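Local atomic coordinates of putative thiol-disulfide isomerase or thioredoxin (Salmonella enterica subsp. enterica serovar Typhimurium, PDB entry 3L9V), a protein that probably catalyses thiol-disulfide exchange as a thioredoxin-fold paralogue of DsbA, the oxidase that introduces disulfide bonds into exported bacterial proteins. Residues P10-A15 and F138-V143; V53-S58 and A132-L137; W71-V76 and P125-M130; K85-A90 and R105-A110. All coordinates share one frame; numbering follows the deposited sequence.

Interaction 1: residues P10-A15 and F138-V143; sequences PPVVDA and FKEYGV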
loop_
_atom_site.group_PDB
_atom_site.type_symbol
_atom_site.label_atom_id
_atom_site.label_comp_id
_atom_site.label_asym_id
_atom_site.label_seq_id
_atom_site.Cartn_x
_atom_site.Cartn_y
_atom_site.Cartn_z
ATOM N N PRO A 10 -10.303 -18.213 2.147
ATOM C CA PRO A 10 -9.496 -18.868 3.172
ATOM C C PRO A 10 -8.457 -17.884 3.672
ATOM O O PRO A 10 -8.180 -16.917 2.968
ATOM C CB PRO A 10 -8.792 -19.994 2.395
ATOM C CG PRO A 10 -9.207 -19.827 0.945
ATOM C CD PRO A 10 -9.767 -18.462 0.803
ATOM N N PRO A 11 -7.894 -18.124 4.861
ATOM C CA PRO A 11 -6.801 -17.316 5.412
ATOM C C PRO A 11 -5.568 -17.372 4.511
ATOM O O PRO A 11 -5.474 -18.242 3.648
ATOM C CB PRO A 11 -6.504 -18.000 6.743
ATOM C CG PRO A 11 -7.781 -18.689 7.107
ATOM C CD PRO A 11 -8.364 -19.142 5.813
ATOM N N VAL A 12 -4.655 -16.430 4.689
ATOM C CA VAL A 12 -3.388 -16.453 3.974
ATOM C C VAL A 12 -2.324 -16.932 4.939
ATOM O O VAL A 12 -2.159 -16.354 6.018
ATOM C CB VAL A 12 -3.020 -15.048 3.449
ATOM C CG1 VAL A 12 -1.663 -15.070 2.680
ATOM C CG2 VAL A 12 -4.140 -14.530 2.581
ATOM N N VAL A 13 -1.611 -18.001 4.592
ATOM C CA VAL A 13 -0.549 -18.484 5.488
ATOM C C VAL A 13 0.760 -17.732 5.265
ATOM O O VAL A 13 1.081 -17.329 4.140
ATOM C CB VAL A 13 -0.284 -20.005 5.363
ATOM C CG1 VAL A 13 -1.589 -20.777 5.364
ATOM C CG2 VAL A 13 0.530 -20.305 4.111
ATOM N N ASP A 14 1.520 -17.562 6.346
ATOM C CA ASP A 14 2.770 -16.822 6.292
ATOM C C ASP A 14 2.546 -15.379 5.861
ATOM O O ASP A 14 3.382 -14.814 5.161
ATOM C CB ASP A 14 3.748 -17.478 5.319
ATOM C CG ASP A 14 4.101 -18.900 5.710
ATOM O OD1 ASP A 14 3.887 -19.282 6.884
ATOM O OD2 ASP A 14 4.598 -19.638 4.831
ATOM N N ALA A 15 1.431 -14.781 6.280
ATOM C CA ALA A 15 1.154 -13.382 5.956
ATOM C C ALA A 15 1.969 -12.459 6.831
ATOM O O ALA A 15 2.186 -12.739 8.004
ATOM C CB ALA A 15 -0.332 -13.070 6.127
ATOM N N PHE A 138 -3.522 -10.248 -4.527
ATOM C CA PHE A 138 -4.796 -9.547 -4.702
ATOM C C PHE A 138 -5.876 -10.611 -4.726
ATOM O O PHE A 138 -6.920 -10.449 -4.120
ATOM C CB PHE A 138 -4.820 -8.730 -6.001
ATOM C CG PHE A 138 -6.111 -7.940 -6.235
ATOM C CD1 PHE A 138 -6.205 -6.609 -5.885
ATOM C CD2 PHE A 138 -7.200 -8.531 -6.851
ATOM C CE1 PHE A 138 -7.387 -5.875 -6.106
ATOM C CE2 PHE A 138 -8.375 -7.802 -7.084
ATOM C CZ PHE A 138 -8.456 -6.470 -6.710
ATOM N N LYS A 139 -5.605 -11.713 -5.414
ATOM C CA LYS A 139 -6.615 -12.762 -5.540
ATOM C C LYS A 139 -6.741 -13.616 -4.278
ATOM O O LYS A 139 -7.850 -13.969 -3.896
ATOM C CB LYS A 139 -6.388 -13.626 -6.786
ATOM C CG LYS A 139 -6.323 -12.828 -8.091
ATOM C CD LYS A 139 -6.272 -13.746 -9.308
ATOM C CE LYS A 139 -5.165 -14.782 -9.174
ATOM N NZ LYS A 139 -5.174 -15.741 -10.316
ATOM N N GLU A 140 -5.625 -13.893 -3.605
ATOM C CA GLU A 140 -5.632 -14.742 -2.410
ATOM C C GLU A 140 -6.317 -14.086 -1.219
ATOM O O GLU A 140 -6.975 -14.762 -0.437
ATOM C CB GLU A 140 -4.206 -15.148 -2.016
ATOM C CG GLU A 140 -3.519 -16.060 -3.047
ATOM C CD GLU A 140 -2.145 -16.512 -2.589
ATOM O OE1 GLU A 140 -1.865 -16.472 -1.367
ATOM O OE2 GLU A 140 -1.338 -16.893 -3.452
ATOM N N TYR A 141 -6.135 -12.773 -1.077
ATOM C CA TYR A 141 -6.726 -12.027 0.018
ATOM C C TYR A 141 -8.171 -11.678 -0.292
ATOM O O TYR A 141 -8.873 -11.146 0.555
ATOM C CB TYR A 141 -5.951 -10.726 0.297
ATOM C CG TYR A 141 -4.724 -10.913 1.144
ATOM C CD1 TYR A 141 -3.504 -11.204 0.564
ATOM C CD2 TYR A 141 -4.787 -10.812 2.532
ATOM C CE1 TYR A 141 -2.391 -11.389 1.325
ATOM C CE2 TYR A 141 -3.663 -10.991 3.307
ATOM C CZ TYR A 141 -2.464 -11.287 2.685
ATOM O OH TYR A 141 -1.321 -11.469 3.417
ATOM N N GLY A 142 -8.599 -11.941 -1.515
ATOM C CA GLY A 142 -9.963 -11.634 -1.919
ATOM C C GLY A 142 -10.228 -10.135 -1.964
ATOM O O GLY A 142 -11.305 -9.683 -1.591
ATOM N N VAL A 143 -9.252 -9.359 -2.431
ATOM C CA VAL A 143 -9.361 -7.898 -2.370
ATOM C C VAL A 143 -10.484 -7.357 -3.233
ATOM O O VAL A 143 -10.661 -7.791 -4.359
ATOM C CB VAL A 143 -8.044 -7.208 -2.782
ATOM C CG1 VAL A 143 -8.185 -5.688 -2.694
ATOM C CG2 VAL A 143 -6.938 -7.676 -1.869
HETATM O O HOH W 1 -6.433 -17.318 0.505
HETATM O O HOH W 2 -9.191 -15.138 1.076
#

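Interaction 2: residues V53-S58 and A132-L137; sequences VKYHVS and ALQERL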
loop_
_atom_site.group_PDB
_atom_site.type_symbol
_atom_site.label_atom_id
_atom_site.label_comp_id
_atom_site.label_asym_id
_atom_site.label_seq_id
_atom_site.Cartn_x
_atom_site.Cartn_y
_atom_site.Cartn_z
ATOM N N VAL A 53 3.339 -4.494 5.366
ATOM C CA VAL A 53 3.722 -4.460 3.968
ATOM C C VAL A 53 2.574 -3.898 3.132
ATOM O O VAL A 53 1.412 -4.225 3.384
ATOM C CB VAL A 53 4.058 -5.876 3.472
ATOM C CG1 VAL A 53 4.578 -5.826 2.070
ATOM C CG2 VAL A 53 5.100 -6.519 4.400
ATOM N N LYS A 54 2.902 -3.067 2.137
ATOM C CA LYS A 54 1.898 -2.500 1.250
ATOM C C LYS A 54 2.053 -2.987 -0.171
ATOM O O LYS A 54 3.158 -3.050 -0.742
ATOM C CB LYS A 54 1.924 -0.951 1.283
ATOM C CG LYS A 54 1.796 -0.383 2.666
ATOM C CD LYS A 54 1.619 1.131 2.627
ATOM C CE LYS A 54 0.309 1.511 1.975
ATOM N NZ LYS A 54 -0.011 2.971 2.059
ATOM N N TYR A 55 0.920 -3.310 -0.753
ATOM C CA TYR A 55 0.877 -3.776 -2.100
ATOM C C TYR A 55 -0.028 -2.880 -2.900
ATOM O O TYR A 55 -1.131 -2.567 -2.462
ATOM C CB TYR A 55 0.303 -5.187 -2.152
ATOM C CG TYR A 55 1.079 -6.215 -1.358
ATOM C CD1 TYR A 55 2.442 -6.403 -1.565
ATOM C CD2 TYR A 55 0.429 -7.045 -0.449
ATOM C CE1 TYR A 55 3.147 -7.378 -0.862
ATOM C CE2 TYR A 55 1.122 -8.024 0.260
ATOM C CZ TYR A 55 2.475 -8.184 0.046
ATOM O OH TYR A 55 3.152 -9.136 0.753
ATOM N N HIS A 56 0.423 -2.536 -4.101
ATOM C CA HIS A 56 -0.331 -1.689 -5.018
ATOM C C HIS A 56 -1.292 -2.491 -5.892
ATOM O O HIS A 56 -0.998 -3.627 -6.284
ATOM C CB HIS A 56 0.620 -0.859 -5.895
ATOM C CG HIS A 56 -0.039 0.332 -6.499
ATOM N ND1 HIS A 56 -0.553 0.344 -7.787
ATOM C CD2 HIS A 56 -0.326 1.556 -5.985
ATOM C CE1 HIS A 56 -1.114 1.507 -8.025
ATOM N NE2 HIS A 56 -0.981 2.271 -6.956
ATOM N N VAL A 57 -2.449 -1.907 -6.185
ATOM C CA VAL A 57 -3.454 -2.587 -6.984
ATOM C C VAL A 57 -3.576 -1.882 -8.328
ATOM O O VAL A 57 -3.496 -0.656 -8.414
ATOM C CB VAL A 57 -4.841 -2.676 -6.281
ATOM C CG1 VAL A 57 -4.685 -3.107 -4.806
ATOM C CG2 VAL A 57 -5.591 -1.383 -6.388
ATOM N N SER A 58 -3.768 -2.678 -9.370
ATOM C CA SER A 58 -3.638 -2.228 -10.745
ATOM C C SER A 58 -4.966 -1.823 -11.325
ATOM O O SER A 58 -5.003 -1.088 -12.306
ATOM C CB SER A 58 -3.037 -3.348 -11.599
ATOM O OG SER A 58 -1.771 -3.687 -11.080
ATOM N N ALA A 132 4.123 -10.087 -10.165
ATOM C CA ALA A 132 3.373 -11.333 -10.042
ATOM C C ALA A 132 2.843 -11.475 -8.632
ATOM O O ALA A 132 1.673 -11.785 -8.431
ATOM C CB ALA A 132 4.237 -12.527 -10.388
ATOM N N LEU A 133 3.706 -11.256 -7.648
ATOM C CA LEU A 133 3.287 -11.421 -6.267
ATOM C C LEU A 133 2.097 -10.505 -5.921
ATOM O O LEU A 133 1.134 -10.947 -5.274
ATOM C CB LEU A 133 4.442 -11.154 -5.316
ATOM C CG LEU A 133 4.041 -11.231 -3.839
ATOM C CD1 LEU A 133 3.731 -12.676 -3.407
ATOM C CD2 LEU A 133 5.101 -10.611 -2.948
ATOM N N GLN A 134 2.156 -9.240 -6.346
ATOM C CA GLN A 134 1.086 -8.292 -5.999
ATOM C C GLN A 134 -0.245 -8.718 -6.583
ATOM O O GLN A 134 -1.300 -8.621 -5.922
ATOM C CB GLN A 134 1.437 -6.862 -6.419
ATOM C CG GLN A 134 2.593 -6.257 -5.587
ATOM C CD GLN A 134 2.978 -4.866 -6.086
ATOM O OE1 GLN A 134 2.476 -3.857 -5.584
ATOM N NE2 GLN A 134 3.871 -4.812 -7.082
ATOM N N GLU A 135 -0.197 -9.208 -7.816
ATOM C CA GLU A 135 -1.409 -9.623 -8.490
ATOM C C GLU A 135 -1.906 -10.956 -7.915
ATOM O O GLU A 135 -3.110 -11.180 -7.815
ATOM C CB GLU A 135 -1.188 -9.715 -9.998
ATOM C CG GLU A 135 -0.703 -8.409 -10.652
ATOM C CD GLU A 135 -1.775 -7.303 -10.705
ATOM O OE1 GLU A 135 -2.881 -7.501 -10.154
ATOM O OE2 GLU A 135 -1.506 -6.228 -11.302
ATOM N N ARG A 136 -0.978 -11.830 -7.524
ATOM C CA ARG A 136 -1.339 -13.102 -6.906
ATOM C C ARG A 136 -2.041 -12.842 -5.568
ATOM O O ARG A 136 -3.137 -13.348 -5.313
ATOM C CB ARG A 136 -0.087 -13.979 -6.704
ATOM C CG ARG A 136 -0.327 -15.263 -5.923
ATOM C CD ARG A 136 0.746 -16.335 -6.233
ATOM N NE ARG A 136 2.052 -16.010 -5.671
ATOM C CZ ARG A 136 3.069 -15.496 -6.364
ATOM N NH1 ARG A 136 2.950 -15.234 -7.662
ATOM N NH2 ARG A 136 4.211 -15.238 -5.752
ATOM N N LEU A 137 -1.425 -12.015 -4.734
ATOM C CA LEU A 137 -1.969 -11.774 -3.408
ATOM C C LEU A 137 -3.306 -11.022 -3.461
ATOM O O LEU A 137 -4.139 -11.168 -2.557
ATOM C CB LEU A 137 -0.941 -11.091 -2.516
ATOM C CG LEU A 137 0.335 -11.919 -2.297
ATOM C CD1 LEU A 137 1.393 -11.129 -1.499
ATOM C CD2 LEU A 137 0.012 -13.262 -1.613
HETATM O O HOH W 3 -2.463 -5.982 -6.071
HETATM O O HOH W 4 -3.777 -5.479 -8.624
#

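Interaction 3: residues W71-V76 and P125-M130; sequences WALAMV and PAVNDM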
loop_
_atom_site.group_PDB
_atom_site.type_symbol
_atom_site.label_atom_id
_atom_site.label_comp_id
_atom_site.label_asym_id
_atom_site.label_seq_id
_atom_site.Cartn_x
_atom_site.Cartn_y
_atom_site.Cartn_z
ATOM N N TRP A 71 5.869 0.306 -8.190
ATOM C CA TRP A 71 5.903 -0.092 -6.786
ATOM C C TRP A 71 6.684 -1.403 -6.567
ATOM O O TRP A 71 7.397 -1.560 -5.591
ATOM C CB TRP A 71 4.467 -0.263 -6.269
ATOM C CG TRP A 71 4.406 -0.452 -4.797
ATOM C CD1 TRP A 71 4.094 -1.616 -4.128
ATOM C CD2 TRP A 71 4.650 0.543 -3.787
ATOM N NE1 TRP A 71 4.156 -1.399 -2.764
ATOM C CE2 TRP A 71 4.476 -0.086 -2.530
ATOM C CE3 TRP A 71 5.017 1.898 -3.824
ATOM C CZ2 TRP A 71 4.632 0.601 -1.317
ATOM C CZ3 TRP A 71 5.184 2.577 -2.632
ATOM C CH2 TRP A 71 4.986 1.930 -1.385
ATOM N N ALA A 72 6.480 -2.356 -7.458
ATOM C CA ALA A 72 7.259 -3.593 -7.427
ATOM C C ALA A 72 8.756 -3.234 -7.436
ATOM O O ALA A 72 9.560 -3.829 -6.728
ATOM C CB ALA A 72 6.880 -4.464 -8.635
ATOM N N LEU A 73 9.122 -2.215 -8.211
ATOM C CA LEU A 73 10.532 -1.831 -8.316
ATOM C C LEU A 73 10.994 -1.220 -7.002
ATOM O O LEU A 73 12.033 -1.605 -6.447
ATOM C CB LEU A 73 10.765 -0.869 -9.507
ATOM C CG LEU A 73 12.217 -0.421 -9.648
ATOM C CD1 LEU A 73 13.156 -1.626 -9.875
ATOM C CD2 LEU A 73 12.326 0.606 -10.788
ATOM N N ALA A 74 10.204 -0.274 -6.492
ATOM C CA ALA A 74 10.408 0.262 -5.153
ATOM C C ALA A 74 10.628 -0.845 -4.099
ATOM O O ALA A 74 11.543 -0.770 -3.291
ATOM C CB ALA A 74 9.203 1.111 -4.738
HETATM N N MSE A 75 9.749 -1.836 -4.069
HETATM C CA MSE A 75 9.903 -2.926 -3.101
HETATM C C MSE A 75 11.245 -3.661 -3.312
HETATM O O MSE A 75 12.022 -3.840 -2.381
HETATM C CB MSE A 75 8.724 -3.913 -3.198
HETATM C CG MSE A 75 7.310 -3.304 -2.981
HETATM SE SE MSE A 75 5.875 -4.653 -3.302
HETATM C CE MSE A 75 6.026 -5.360 -1.515
ATOM N N VAL A 76 11.530 -4.070 -4.539
ATOM C CA VAL A 76 12.815 -4.721 -4.802
ATOM C C VAL A 76 13.990 -3.866 -4.292
ATOM O O VAL A 76 14.929 -4.400 -3.706
ATOM C CB VAL A 76 12.981 -5.055 -6.285
ATOM C CG1 VAL A 76 14.425 -5.510 -6.586
ATOM C CG2 VAL A 76 11.981 -6.142 -6.686
ATOM N N PRO A 125 13.692 -9.541 -14.079
ATOM C CA PRO A 125 13.008 -10.703 -13.499
ATOM C C PRO A 125 12.523 -10.450 -12.070
ATOM O O PRO A 125 11.394 -10.819 -11.736
ATOM C CB PRO A 125 14.083 -11.790 -13.520
ATOM C CG PRO A 125 14.924 -11.444 -14.712
ATOM C CD PRO A 125 14.923 -9.921 -14.801
ATOM N N ALA A 126 13.359 -9.837 -11.239
ATOM C CA ALA A 126 12.986 -9.580 -9.852
ATOM C C ALA A 126 11.752 -8.664 -9.726
ATOM O O ALA A 126 10.928 -8.841 -8.830
ATOM C CB ALA A 126 14.155 -9.010 -9.080
ATOM N N VAL A 127 11.632 -7.692 -10.626
ATOM C CA VAL A 127 10.466 -6.813 -10.637
ATOM C C VAL A 127 9.289 -7.557 -11.221
ATOM O O VAL A 127 8.165 -7.417 -10.741
ATOM C CB VAL A 127 10.726 -5.510 -11.419
ATOM C CG1 VAL A 127 9.472 -4.630 -11.455
ATOM C CG2 VAL A 127 11.810 -4.781 -10.765
ATOM N N ASN A 128 9.547 -8.354 -12.257
ATOM C CA ASN A 128 8.513 -9.201 -12.828
ATOM C C ASN A 128 7.898 -10.071 -11.737
ATOM O O ASN A 128 6.671 -10.207 -11.675
ATOM C CB ASN A 128 9.056 -10.102 -13.940
ATOM C CG ASN A 128 9.373 -9.346 -15.214
ATOM O OD1 ASN A 128 8.899 -8.234 -15.428
ATOM N ND2 ASN A 128 10.177 -9.962 -16.075
ATOM N N ASP A 129 8.756 -10.646 -10.887
ATOM C CA ASP A 129 8.315 -11.516 -9.801
ATOM C C ASP A 129 7.446 -10.727 -8.830
ATOM O O ASP A 129 6.468 -11.238 -8.332
ATOM C CB ASP A 129 9.498 -12.062 -9.005
ATOM C CG ASP A 129 10.259 -13.160 -9.735
ATOM O OD1 ASP A 129 9.869 -13.527 -10.857
ATOM O OD2 ASP A 129 11.256 -13.650 -9.170
HETATM N N MSE A 130 7.829 -9.483 -8.553
HETATM C CA MSE A 130 7.157 -8.693 -7.530
HETATM C C MSE A 130 5.792 -8.184 -8.020
HETATM O O MSE A 130 4.861 -7.992 -7.233
HETATM C CB MSE A 130 8.048 -7.551 -7.057
HETATM C CG MSE A 130 7.754 -7.083 -5.644
HETATM SE SE MSE A 130 8.113 -8.474 -4.308
HETATM C CE MSE A 130 7.989 -7.370 -2.725
#

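Interaction 4: residues K85-A90 and R105-A110; sequences KAFFTA and RVFMSA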
loop_
_atom_site.group_PDB
_atom_site.type_symbol
_atom_site.label_atom_id
_atom_site.label_comp_id
_atom_site.label_asym_id
_atom_site.label_seq_id
_atom_site.Cartn_x
_atom_site.Cartn_y
_atom_site.Cartn_z
ATOM N N LYS A 85 5.627 8.584 -0.799
ATOM C CA LYS A 85 5.512 10.019 -0.653
ATOM C C LYS A 85 5.561 10.691 -2.018
ATOM O O LYS A 85 4.747 11.563 -2.315
ATOM C CB LYS A 85 6.647 10.530 0.236
ATOM C CG LYS A 85 6.394 11.913 0.800
ATOM C CD LYS A 85 7.321 12.250 1.961
ATOM N NZ LYS A 85 8.134 14.160 3.391
ATOM N N ALA A 86 6.493 10.261 -2.867
ATOM C CA ALA A 86 6.634 10.880 -4.190
ATOM C C ALA A 86 5.413 10.706 -5.109
ATOM O O ALA A 86 4.991 11.663 -5.774
ATOM C CB ALA A 86 7.900 10.388 -4.890
ATOM N N PHE A 87 4.844 9.499 -5.154
ATOM C CA PHE A 87 3.715 9.251 -6.043
ATOM C C PHE A 87 2.383 9.852 -5.549
ATOM O O PHE A 87 1.520 10.205 -6.358
ATOM C CB PHE A 87 3.571 7.767 -6.353
ATOM C CG PHE A 87 4.521 7.275 -7.429
ATOM C CD1 PHE A 87 4.525 7.846 -8.685
ATOM C CD2 PHE A 87 5.381 6.230 -7.184
ATOM C CE1 PHE A 87 5.384 7.380 -9.676
ATOM C CE2 PHE A 87 6.253 5.774 -8.163
ATOM C CZ PHE A 87 6.260 6.351 -9.402
ATOM N N PHE A 88 2.212 9.957 -4.232
ATOM C CA PHE A 88 1.020 10.613 -3.716
ATOM C C PHE A 88 1.096 12.124 -3.941
ATOM O O PHE A 88 0.116 12.749 -4.287
ATOM C CB PHE A 88 0.805 10.281 -2.243
ATOM C CG PHE A 88 0.019 9.000 -2.027
ATOM C CD1 PHE A 88 -1.146 8.782 -2.714
ATOM C CD2 PHE A 88 0.453 8.043 -1.113
ATOM C CE1 PHE A 88 -1.880 7.604 -2.511
ATOM C CE2 PHE A 88 -0.264 6.875 -0.910
ATOM C CZ PHE A 88 -1.423 6.656 -1.609
ATOM N N THR A 89 2.275 12.699 -3.743
ATOM C CA THR A 89 2.490 14.103 -4.077
ATOM C C THR A 89 2.236 14.336 -5.554
ATOM O O THR A 89 1.442 15.202 -5.924
ATOM C CB THR A 89 3.909 14.527 -3.722
ATOM O OG1 THR A 89 4.100 14.293 -2.331
ATOM C CG2 THR A 89 4.129 16.014 -4.027
ATOM N N ALA A 90 2.861 13.519 -6.401
ATOM C CA ALA A 90 2.736 13.705 -7.843
ATOM C C ALA A 90 1.299 13.601 -8.320
ATOM O O ALA A 90 0.876 14.350 -9.204
ATOM C CB ALA A 90 3.615 12.725 -8.606
ATOM N N ARG A 105 9.657 9.348 -14.414
ATOM C CA ARG A 105 10.243 10.621 -14.017
ATOM C C ARG A 105 10.140 10.827 -12.508
ATOM O O ARG A 105 11.124 11.166 -11.847
ATOM C CB ARG A 105 9.584 11.766 -14.811
ATOM C CG ARG A 105 10.176 13.139 -14.578
ATOM C CD ARG A 105 9.432 14.199 -15.400
ATOM N NE ARG A 105 7.974 14.070 -15.318
ATOM C CZ ARG A 105 7.238 14.458 -14.277
ATOM N NH1 ARG A 105 7.809 15.000 -13.208
ATOM N NH2 ARG A 105 5.925 14.293 -14.299
ATOM N N VAL A 106 8.957 10.594 -11.942
ATOM C CA VAL A 106 8.807 10.746 -10.497
ATOM C C VAL A 106 9.657 9.696 -9.742
ATOM O O VAL A 106 10.185 9.976 -8.670
ATOM C CB VAL A 106 7.325 10.610 -10.060
ATOM C CG1 VAL A 106 7.232 10.466 -8.546
ATOM C CG2 VAL A 106 6.479 11.796 -10.575
ATOM N N PHE A 107 9.771 8.481 -10.277
ATOM C CA PHE A 107 10.524 7.442 -9.564
ATOM C C PHE A 107 12.000 7.856 -9.518
ATOM O O PHE A 107 12.638 7.809 -8.465
ATOM C CB PHE A 107 10.365 6.086 -10.260
ATOM C CG PHE A 107 10.902 4.918 -9.468
ATOM C CD1 PHE A 107 12.270 4.708 -9.347
ATOM C CD2 PHE A 107 10.036 4.005 -8.888
ATOM C CE1 PHE A 107 12.772 3.621 -8.636
ATOM C CE2 PHE A 107 10.515 2.916 -8.172
ATOM C CZ PHE A 107 11.889 2.721 -8.032
HETATM N N MSE A 108 12.523 8.283 -10.666
HETATM C CA MSE A 108 13.928 8.723 -10.773
HETATM C C MSE A 108 14.238 9.907 -9.888
HETATM O O MSE A 108 15.280 9.961 -9.258
HETATM C CB MSE A 108 14.264 9.104 -12.220
HETATM C CG MSE A 108 14.348 7.915 -13.131
HETATM SE SE MSE A 108 14.523 8.525 -14.953
HETATM C CE MSE A 108 16.053 9.733 -14.611
ATOM N N SER A 109 13.317 10.861 -9.832
ATOM C CA SER A 109 13.519 12.039 -9.006
ATOM C C SER A 109 13.534 11.698 -7.518
ATOM O O SER A 109 14.257 12.300 -6.742
ATOM C CB SER A 109 12.427 13.072 -9.291
ATOM O OG SER A 109 12.556 14.180 -8.420
ATOM N N ALA A 110 12.738 10.725 -7.113
ATOM C CA ALA A 110 12.638 10.385 -5.696
ATOM C C ALA A 110 13.835 9.543 -5.261
ATOM O O ALA A 110 14.279 9.589 -4.103
ATOM C CB ALA A 110 11.344 9.627 -5.441
#

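Interaction 1: residues P10-A15 and F138-V143
At the C-terminal end of helix 125-140, which closes in a Schellman motif, Tyr141 offers one ring face to Val12 of the loop joining strand 5-7 to strand 18-22. Gly142 takes a positive phi, and two bonds run back into the last turn: Gly142 N to Lys139 O, and Val143 N to Phe138 O at 3.1 Å. Although CB of Tyr141 points away from the loop, the ring brings its far end back to it. The two side chains cross at about a right angle. Val12 CG2 sits over the ring centre, 3.5 Å from the centroid and only 8° off the normal, a CH-pi contact. With CG1 of Val12 anti to the backbone N (chi1 -180°), that second methyl lies toward the phenol end, 3.7 Å from Tyr141 OH. Ala15 CB, oblique to the ring, lies 3.3 Å from Tyr141 OH. Tyr141 continues inward to the sheet, meeting Phe21 edge-to-face, while Val12 pairs through its backbone with Gly153. Toward the exposed side the two backbones are joined through water. Water 2 donates to Pro10 O at 2.8 Å and to Glu140 O at 2.7 Å; water 1 bridges the same two carbonyls, 3.0 Å from Pro10 O and 2.8 Å from Glu140 O, but cannot serve every acceptor around it at once. The loop is therefore held to the helix end chiefly by a well-centred methyl-to-ring contact and by water bridges, without a direct bond between the segments: water separates two carbonyl oxygens that would otherwise probably repel each other.

Interaction 2: residues V53-S58 and A132-L137
Gln134 and Glu135 of helix 125-140 carry the polar part of this contact, reaching toward strand 52-56 and Ser58. The Gln134 chain runs out extended beyond CG, and its OE1 accepts from His56 N at 2.9 Å; the donor lies in the carbonyl plane and the N-H...O angle is 152°. NE2 bonds to Thr68 O, so both ends of the amide are held. Glu135 bends at chi2 (-71°) and meets the hydroxyl of Ser58, which donates from OG to the syn side of OE2 at 2.6 Å, somewhat out of the carboxylate plane; Ser58 OG also bonds to Thr68 OG1. Water 3 donates to His56 O and Gln134 O, while water 4 accepts from Ser58 N and donates to Glu135 OE1 at 2.7 Å.

Apolar packing gathers at Tyr55. Leu137 CD1 lies 3.5 Å from Tyr55 CZ, Leu133 CD2 is a looser 4.3 Å from CE1, and Gln134 CG approaches CD1, each obliquely to the ring. Strand and helix axes run at 91° to each other, 8.4 Å apart. The His56 ring leads away from the helix, bonding through NE2 to Phe24 N, and lies near, without touching, Cys26 and Cys29, the CxxC pair that is probably the redox site. A helix laid across the outermost strand of a mixed sheet, with that site close to the strand's end, fits the thioredoxin fold of DsbA-like proteins.

Interaction 3: residues W71-V76 and P125-M130
Ala72 and Val127 meet where helix 64-77 crosses the first turns of helix 125-140, in the helical part that DsbA-like proteins insert into the thioredoxin fold. The axes come within 8.4 Å, with their N-to-C directions 115° apart, and the small Ala72 is consistent with the close approach: its CB lies 3.8 Å from Val127 CG1 and 3.7 Å from Met130 CB. Val127 divides its methyls between Ala72 and Leu73. With CG1 anti to the backbone N (chi1 178°), the other methyl, CG2, is left to meet Leu73 CD1 at 3.5 Å, the two chains crossing obliquely. Helix 125-140 leads the chain out of the helical insertion and across strand 52-56, so this packing ties helix 64-77 to the helix that returns to the thioredoxin part. Both methionines here are selenomethionines. Met130, its CG anti to the backbone N (chi1 -154°), crosses Met75 at about a right angle, CG lying 3.9 Å from Met75 SE; the modelled spacing of their end methyls is doubtful. Just outside the interface, Asn128 OD1 bonds to Arg69 NH1. At the exposed margin Val76 CG2 rests 3.6 Å from Ala126 O, and its CG1 lies 4.3 Å from Ala126 CB.

Interaction 4: residues K85-A90 and R105-A110
Val106 fits between Ala86, Phe87 and Ala90, and carries the tightly packed part of the contact between helices 80-93 and 100-111. CG1 of Val106, anti to its backbone N (chi1 168°), touches Ala86 CB at 3.7 Å and also covers one face of the Phe87 ring, 4.1 Å from the centroid and 28° off the normal, a CH-pi contact in which it leans toward CD1 and CE1. The other branch, CG2, reaches Ala90 CB at 3.6 Å. Ala86 CB also meets Ala110 CB at 3.6 Å, where the two backbones run nearest. The segments belong to the all-helical insertion of the DsbA-like fold; their axes pass 9.6 Å apart with N-to-C directions 134° apart. On the buried side Phe87 carries on past Val106 toward Leu67 and Ala70 of helix 64-77, and its ring meets that of Phe24. Packing is looser there between the two segments themselves: Phe87 CZ stays 4.2 Å from Phe107 CB, and the Phe107 ring turns to meet Tyr118 edge-to-face. On the exposed side Lys85, Arg105 and Ser109 make no contact with the facing segment. Nearby polar groups turn back on their own helices: Arg105 NH2 forms a salt bridge with Asp102, and Lys85 O accepts from Thr89 N and, at 2.8 Å, from Thr89 OG1, which come from opposite faces of its plane.

Helix 125-140 links interactions 1, 2 and 3, which use its end, middle and start in turn. Interaction 2 touches both others: Phe138 packs on Val57, and Trp71 NE1 probably bonds to Lys54 O. The centres of interactions 1 and 2 are about 11 Å apart, those of 2 and 3 about 10 Å. Interaction 4 belongs to the helical insertion, its centre about 29 Å from that of interaction 1, across the chain's centre; it meets interaction 3 through Phe107 against Leu73 and Ala74. Along the sequence each pairing encloses the next, 1 around 2 around 3 around 4; the touches between successive contacts make one continuous run of packing from the sheet-side loop to the inserted helices.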